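Local structure of dihydrofolate reductase (Schistosoma mansoni, 3VCO) at residues Gln104-Leu109 with Ile113-Asn118. The protein catalyses the NADPH-dependent reduction of 7,8-dihydrofolate to 5,6,7,8-tetrahydrofolate, a key step of folate metabolism that supplies thymidylate, purine and glycine synthesis. Sequence-based numbering, arbitrary orientation.
Sequences QVVPSL and IDLLYN
Leu115 lays one methyl, CD2, over two side chains of strand 104-106: it meets Val106 CG1 at 3.7 Å and Gln104 CB at 3.8 Å. Its CB already faces the strand, and with CG anti to the backbone N (chi1 179°) the side chain carries CD2 across to it. Gln104 crosses the leucine at about a right angle, its chain bent at CG, and the amide OE1 lies 3.9 Å from Leu115 CD2. The intervening Val105 points the other way, against Ala99, and two residues of the strand thus share a single leucine. The first turn of the helix is held by its own bonds. Ser108, the N-cap, bonds through OG to the backbone N of Ala111, and in the same first turn Ile113 N donates to Leu109 O at 3.0 Å and a nearly straight 165°, with Ile113 CG1 lying 3.5 Å from Leu109 O. On the sheet side of the helix, Leu109 packs on Val68 and Ile130, and Ile113 on Val128. Strand 104-106 pairs in parallel with strand 88-92, and helix 109-116 leads back across the sheet to strand 125-130: a beta-alpha-beta crossover of the dihydrofolate reductase fold.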
ATOM      1  N   GLN A 104      -0.999 -15.150  -4.138  1.00 32.57           N
ATOM      2  CA  GLN A 104      -0.186 -15.910  -3.164  1.00 38.29           C
ATOM      3  C   GLN A 104      -0.612 -15.635  -1.723  1.00 34.07           C
ATOM      4  O   GLN A 104      -0.898 -14.506  -1.351  1.00 33.16           O
ATOM      5  CB  GLN A 104       1.297 -15.555  -3.290  1.00 33.24           C
ATOM      6  CG  GLN A 104       1.828 -15.574  -4.745  1.00 34.48           C
ATOM      7  CD  GLN A 104       1.868 -16.980  -5.308  1.00 38.29           C
ATOM      8  OE1 GLN A 104       2.387 -17.887  -4.675  1.00 42.89           O
ATOM      9  NE2 GLN A 104       1.270 -17.174  -6.479  1.00 43.80           N
ATOM     10  N   VAL A 105      -0.671 -16.683  -0.921  1.00 30.95           N
ATOM     11  CA  VAL A 105      -0.997 -16.540   0.488  1.00 30.33           C
ATOM     12  C   VAL A 105       0.168 -17.062   1.290  1.00 33.74           C
ATOM     13  O   VAL A 105       0.596 -18.175   1.029  1.00 33.35           O
ATOM     14  CB  VAL A 105      -2.224 -17.388   0.828  1.00 34.19           C
ATOM     15  CG1 VAL A 105      -2.509 -17.318   2.320  1.00 34.19           C
ATOM     16  CG2 VAL A 105      -3.446 -16.932  -0.033  1.00 30.31           C
ATOM     17  N   VAL A 106       0.725 -16.257   2.205  1.00 29.14           N
ATOM     18  CA  VAL A 106       1.874 -16.672   3.013  1.00 32.11           C
ATOM     19  C   VAL A 106       1.626 -16.258   4.475  1.00 34.97           C
ATOM     20  O   VAL A 106       0.809 -15.386   4.726  1.00 35.71           O
ATOM     21  CB  VAL A 106       3.180 -16.023   2.498  1.00 31.95           C
ATOM     22  CG1 VAL A 106       3.440 -16.390   1.010  1.00 29.47           C
ATOM     23  CG2 VAL A 106       3.106 -14.513   2.657  1.00 27.00           C
ATOM     24  N   PRO A 107       2.276 -16.929   5.451  1.00 34.55           N
ATOM     25  CA  PRO A 107       1.911 -16.660   6.847  1.00 38.67           C
ATOM     26  C   PRO A 107       2.509 -15.377   7.412  1.00 43.55           C
ATOM     27  O   PRO A 107       2.051 -14.915   8.473  1.00 43.03           O
ATOM     28  CB  PRO A 107       2.500 -17.856   7.605  1.00 43.03           C
ATOM     29  CG  PRO A 107       3.640 -18.308   6.748  1.00 41.81           C
ATOM     30  CD  PRO A 107       3.217 -18.058   5.329  1.00 39.70           C
ATOM     31  N   SER A 108       3.499 -14.802   6.733  1.00 38.49           N
ATOM     32  CA  SER A 108       4.219 -13.680   7.321  1.00 41.13           C
ATOM     33  C   SER A 108       4.791 -12.760   6.257  1.00 35.73           C
ATOM     34  O   SER A 108       4.912 -13.135   5.096  1.00 30.67           O
ATOM     35  CB  SER A 108       5.323 -14.157   8.280  1.00 43.18           C
ATOM     36  OG  SER A 108       6.452 -14.631   7.555  1.00 41.55           O
ATOM     37  N   LEU A 109       5.102 -11.537   6.658  1.00 34.21           N
ATOM     38  CA  LEU A 109       5.821 -10.605   5.781  1.00 35.25           C
ATOM     39  C   LEU A 109       7.186 -11.155   5.371  1.00 40.58           C
ATOM     40  O   LEU A 109       7.600 -10.981   4.220  1.00 41.21           O
ATOM     41  CB  LEU A 109       6.007  -9.259   6.486  1.00 39.17           C
ATOM     42  CG  LEU A 109       6.629  -8.158   5.631  1.00 37.20           C
ATOM     43  CD1 LEU A 109       5.695  -7.886   4.406  1.00 37.24           C
ATOM     44  CD2 LEU A 109       6.779  -6.931   6.461  1.00 43.91           C
ATOM     45  N   ILE A 113       8.426 -11.587   1.423  1.00 30.03           N
ATOM     46  CA  ILE A 113       9.689 -11.098   0.830  1.00 31.70           C
ATOM     47  C   ILE A 113      10.559 -12.238   0.303  1.00 38.63           C
ATOM     48  O   ILE A 113      11.123 -12.154  -0.800  1.00 41.24           O
ATOM     49  CB  ILE A 113      10.466 -10.207   1.800  1.00 33.81           C
ATOM     50  CG1 ILE A 113       9.606  -9.007   2.186  1.00 40.93           C
ATOM     51  CG2 ILE A 113      11.787  -9.723   1.196  1.00 33.77           C
ATOM     52  CD1 ILE A 113       9.058  -8.241   0.982  1.00 45.80           C
ATOM     53  N   ASP A 114      10.650 -13.321   1.061  1.00 36.35           N
ATOM     54  CA  ASP A 114      11.376 -14.496   0.570  1.00 34.04           C
ATOM     55  C   ASP A 114      10.788 -15.031  -0.719  1.00 28.07           C
ATOM     56  O   ASP A 114      11.506 -15.452  -1.634  1.00 33.71           O
ATOM     57  CB  ASP A 114      11.353 -15.590   1.625  1.00 42.50           C
ATOM     58  CG  ASP A 114      12.132 -15.206   2.890  1.00 62.53           C
ATOM     59  OD1 ASP A 114      12.836 -14.160   2.902  1.00 65.87           O
ATOM     60  OD2 ASP A 114      12.032 -15.962   3.879  1.00 70.70           O
ATOM     61  N   LEU A 115       9.463 -15.061  -0.769  1.00 32.01           N
ATOM     62  CA  LEU A 115       8.751 -15.531  -1.948  1.00 35.08           C
ATOM     63  C   LEU A 115       9.079 -14.657  -3.174  1.00 34.18           C
ATOM     64  O   LEU A 115       9.329 -15.176  -4.246  1.00 34.10           O
ATOM     65  CB  LEU A 115       7.243 -15.525  -1.679  1.00 36.83           C
ATOM     66  CG  LEU A 115       6.328 -15.975  -2.821  1.00 43.36           C
ATOM     67  CD1 LEU A 115       6.820 -17.327  -3.373  1.00 52.42           C
ATOM     68  CD2 LEU A 115       4.924 -16.094  -2.329  1.00 38.42           C
ATOM     69  N   LEU A 116       9.081 -13.339  -2.994  1.00 31.83           N
ATOM     70  CA  LEU A 116       9.457 -12.401  -4.064  1.00 31.70           C
ATOM     71  C   LEU A 116      10.914 -12.480  -4.496  1.00 36.85           C
ATOM     72  O   LEU A 116      11.274 -12.148  -5.638  1.00 37.33           O
ATOM     73  CB  LEU A 116       9.150 -10.977  -3.619  1.00 31.84           C
ATOM     74  CG  LEU A 116       7.641 -10.761  -3.485  1.00 35.62           C
ATOM     75  CD1 LEU A 116       7.359  -9.404  -2.945  1.00 31.01           C
ATOM     76  CD2 LEU A 116       6.962 -10.971  -4.829  1.00 34.03           C
ATOM     77  N   TYR A 117      11.775 -12.903  -3.587  1.00 33.56           N
ATOM     78  CA  TYR A 117      13.116 -13.250  -4.016  1.00 36.74           C
ATOM     79  C   TYR A 117      13.307 -14.742  -4.398  1.00 46.39           C
ATOM     80  O   TYR A 117      14.419 -15.174  -4.707  1.00 48.89           O
ATOM     81  CB  TYR A 117      14.143 -12.832  -2.978  1.00 42.96           C
ATOM     82  CG  TYR A 117      14.423 -11.325  -2.901  1.00 49.01           C
ATOM     83  CD1 TYR A 117      15.399 -10.726  -3.705  1.00 56.53           C
ATOM     84  CD2 TYR A 117      13.743 -10.523  -2.001  1.00 49.45           C
ATOM     85  CE1 TYR A 117      15.672  -9.350  -3.610  1.00 58.85           C
ATOM     86  CE2 TYR A 117      14.005  -9.162  -1.885  1.00 55.17           C
ATOM     87  CZ  TYR A 117      14.974  -8.572  -2.687  1.00 58.66           C
ATOM     88  OH  TYR A 117      15.213  -7.205  -2.554  1.00 51.81           O
ATOM     89  N   ASN A 118      12.262 -15.555  -4.367  1.00 44.67           N
ATOM     90  CA  ASN A 118      12.501 -16.936  -4.813  1.00 48.02           C
ATOM     91  C   ASN A 118      12.350 -17.088  -6.330  1.00 46.20           C
ATOM     92  O   ASN A 118      11.850 -16.172  -7.024  1.00 48.61           O
ATOM     93  CB  ASN A 118      11.723 -18.001  -4.002  1.00 54.63           C
ATOM     94  CG  ASN A 118      10.300 -18.238  -4.493  1.00 68.78           C
ATOM     95  OD1 ASN A 118       9.836 -17.662  -5.478  1.00 73.05           O
ATOM     96  ND2 ASN A 118       9.595 -19.112  -3.785  1.00 76.96           N
TER